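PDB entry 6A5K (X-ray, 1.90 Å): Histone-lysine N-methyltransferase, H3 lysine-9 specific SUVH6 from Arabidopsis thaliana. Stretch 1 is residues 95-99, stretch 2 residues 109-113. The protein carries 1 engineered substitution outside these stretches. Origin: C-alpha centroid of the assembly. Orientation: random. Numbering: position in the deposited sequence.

Stretch 1 (95-99) AGIDY
Stretch 2, residues 109-113: TSIVA

The contact between residues 95-99 and 109-113 of SUVH6 is a short antiparallel β pairing, held chiefly by backbone hydrogen bonds and supplemented by a few close side-chain approaches. It illustrates a general principle: once register and direction are fixed, the peptide groups supply most of the polar chemistry, and the side chains are dealt alternately to the two faces of the sheet.

Strands 97-99 and 109-113 run at 176° to each other, their axes approaching to 4.8 Å. The register sets Gly96 against Val112 (CA to CA, 5.0 Å), Ile97 against Ile111 (CA to CA, 4.6 Å), Asp98 against Ser110 (CA to CA, 5.1 Å) and Tyr99 against Thr109 (CA to CA, 4.7 Å). Ala95 precedes the strand at phi/psi -62/149, and Gly96 follows at -83/-24; extended values then take over, -117/129 at Ile97, -114/144 at Asp98 and -149/169 at Tyr99. The partner starts at -105/-35 in Thr109, then continues through -159/151, -132/147, -103/116 and -114/138 to Ala113.

Asp98 and Ser110 form the hydrogen-bonded pair. Asp98 N donates to Ser110 O at 2.8 Å and a nearly linear 173°, while Ser110 N returns a bond to Asp98 O at 3.1 Å and 168°. Asp98 O is a shared acceptor: Thr109 N also reaches it, at 2.6 Å and 160°, and Thr109 OG1 (chi1 52°, p) adds a weak bond to Asp98 O at 3.0 Å. Two residue pairs away, beyond Ile97 and Ile111, Val112 N donates to Gly96 O at 2.9 Å and 157°; the same oxygen receives a CA-H...O contact, Ile111 CA to Gly96 O being 3.1 Å.

Between these bonded positions, Ile97 and Ile111 make the non-hydrogen-bonded pair, and their side chains share one face. Ile97 is m,t (chi1 -55°, chi2 169°) and Ile111 is p,t (62°, 179°); Ile97 CG1 meets Ile111 CG2 at 4.0 Å in an apolar contact, although the end of the Ile111 chain leads away.

Asp98 (chi1 -162°, t; chi2 11°) and Ser110 (chi1 62°, p) occupy the other face, with Asp98 CB 3.3 Å from Ser110 OG. Both Asp98 carboxylate oxygens and the serine hydroxyl are hydrogen-bonded elsewhere in the structure. Locally, Tyr99 N donates a weak bond to Asp98 OD1 at 2.9 Å and 126°. Tyr99 itself (chi1 57°, p; chi2 -90°) directs its CA-to-CB bond away from the partner strand. Together the stretches bury 312 Å².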

ATOM      1  N   ALA A  95      19.158 -17.223  -1.042  1.00 27.70           N
ATOM      2  CA  ALA A  95      19.547 -17.711  -2.368  1.00 26.39           C
ATOM      3  C   ALA A  95      18.652 -17.144  -3.469  1.00 25.24           C
ATOM      4  O   ALA A  95      17.471 -16.858  -3.249  1.00 21.83           O
ATOM      5  CB  ALA A  95      19.524 -19.231  -2.402  1.00 26.48           C
ATOM      6  N   GLY A  96      19.228 -16.977  -4.654  1.00 22.76           N
ATOM      7  CA  GLY A  96      18.520 -16.377  -5.770  1.00 22.08           C
ATOM      8  C   GLY A  96      17.643 -17.346  -6.543  1.00 18.13           C
ATOM      9  O   GLY A  96      16.689 -16.929  -7.191  1.00 17.28           O
ATOM     10  N   ILE A  97      17.960 -18.636  -6.482  1.00 19.79           N
ATOM     11  CA  ILE A  97      17.217 -19.632  -7.253  1.00 17.58           C
ATOM     12  C   ILE A  97      16.496 -20.641  -6.360  1.00 22.40           C
ATOM     13  O   ILE A  97      17.095 -21.233  -5.469  1.00 21.13           O
ATOM     14  CB  ILE A  97      18.138 -20.416  -8.215  1.00 18.37           C
ATOM     15  CG1 ILE A  97      18.904 -19.463  -9.131  1.00 22.51           C
ATOM     16  CG2 ILE A  97      17.320 -21.399  -9.051  1.00 18.44           C
ATOM     17  CD1 ILE A  97      20.019 -20.140  -9.913  1.00 23.27           C
ATOM     18  N   ASP A  98      15.207 -20.826  -6.612  1.00 19.37           N
ATOM     19  CA  ASP A  98      14.425 -21.863  -5.966  1.00 19.76           C
ATOM     20  C   ASP A  98      13.989 -22.871  -7.024  1.00 21.99           C
ATOM     21  O   ASP A  98      13.663 -22.496  -8.173  1.00 19.61           O
ATOM     22  CB  ASP A  98      13.206 -21.275  -5.251  1.00 19.46           C
ATOM     23  CG  ASP A  98      12.614 -22.228  -4.216  1.00 23.51           C
ATOM     24  OD1 ASP A  98      13.257 -23.250  -3.903  1.00 27.82           O
ATOM     25  OD2 ASP A  98      11.516 -21.938  -3.696  1.00 21.89           O
ATOM     26  N   TYR A  99      13.959 -24.135  -6.614  1.00 20.23           N
ATOM     27  CA  TYR A  99      13.700 -25.232  -7.531  1.00 21.76           C
ATOM     28  C   TYR A  99      12.990 -26.405  -6.865  1.00 24.85           C
ATOM     29  O   TYR A  99      12.854 -26.462  -5.640  1.00 23.05           O
ATOM     30  CB  TYR A  99      15.007 -25.708  -8.165  1.00 22.63           C
ATOM     31  CG  TYR A  99      16.074 -26.147  -7.187  1.00 27.83           C
ATOM     32  CD1 TYR A  99      17.004 -25.238  -6.692  1.00 29.11           C
ATOM     33  CD2 TYR A  99      16.168 -27.472  -6.773  1.00 29.67           C
ATOM     34  CE1 TYR A  99      17.986 -25.633  -5.805  1.00 31.03           C
ATOM     35  CE2 TYR A  99      17.147 -27.873  -5.884  1.00 33.66           C
ATOM     36  CZ  TYR A  99      18.054 -26.948  -5.406  1.00 37.80           C
ATOM     37  OH  TYR A  99      19.035 -27.337  -4.523  1.00 45.11           O
ATOM     38  N   THR A 109      11.838 -23.094  -9.909  1.00 17.70           N
ATOM     39  CA  THR A 109      10.475 -22.632  -9.716  1.00 17.11           C
ATOM     40  C   THR A 109      10.445 -21.112  -9.700  1.00 16.08           C
ATOM     41  O   THR A 109       9.484 -20.492 -10.165  1.00 17.23           O
ATOM     42  CB  THR A 109       9.882 -23.156  -8.411  1.00 23.98           C
ATOM     43  OG1 THR A 109      10.782 -22.852  -7.337  1.00 21.44           O
ATOM     44  CG2 THR A 109       9.666 -24.673  -8.491  1.00 23.54           C
ATOM     45  N   SER A 110      11.494 -20.505  -9.152  1.00 15.87           N
ATOM     46  CA  SER A 110      11.482 -19.045  -9.050  1.00 15.06           C
ATOM     47  C   SER A 110      12.877 -18.475  -8.894  1.00 15.17           C
ATOM     48  O   SER A 110      13.757 -19.137  -8.366  1.00 15.76           O
ATOM     49  CB  SER A 110      10.609 -18.596  -7.874  1.00 21.36           C
ATOM     50  OG  SER A 110      11.137 -19.083  -6.655  1.00 22.06           O
ATOM     51  N   ILE A 111      13.085 -17.253  -9.373  1.00 14.74           N
ATOM     52  CA  ILE A 111      14.351 -16.571  -9.154  1.00 14.93           C
ATOM     53  C   ILE A 111      14.124 -15.146  -8.670  1.00 14.40           C
ATOM     54  O   ILE A 111      13.144 -14.499  -9.042  1.00 13.89           O
ATOM     55  CB  ILE A 111      15.232 -16.530 -10.434  1.00 15.34           C
ATOM     56  CG1 ILE A 111      14.536 -15.755 -11.556  1.00 19.61           C
ATOM     57  CG2 ILE A 111      15.595 -17.944 -10.881  1.00 16.02           C
ATOM     58  CD1 ILE A 111      15.360 -15.665 -12.850  1.00 19.71           C
ATOM     59  N   VAL A 112      15.034 -14.665  -7.831  1.00 16.62           N
ATOM     60  CA  VAL A 112      15.035 -13.256  -7.464  1.00 14.78           C
ATOM     61  C   VAL A 112      16.151 -12.569  -8.239  1.00 17.00           C
ATOM     62  O   VAL A 112      17.323 -12.888  -8.056  1.00 18.60           O
ATOM     63  CB  VAL A 112      15.231 -13.042  -5.955  1.00 17.35           C
ATOM     64  CG1 VAL A 112      15.204 -11.544  -5.629  1.00 20.57           C
ATOM     65  CG2 VAL A 112      14.162 -13.775  -5.175  1.00 14.61           C
ATOM     66  N   ALA A 113      15.780 -11.634  -9.108  1.00 14.63           N
ATOM     67  CA  ALA A 113      16.730 -11.049 -10.048  1.00 21.27           C
ATOM     68  C   ALA A 113      16.988  -9.577  -9.769  1.00 28.74           C
ATOM     69  O   ALA A 113      16.069  -8.820  -9.477  1.00 28.39           O
ATOM     70  CB  ALA A 113      16.230 -11.228 -11.471  1.00 24.62           C
TER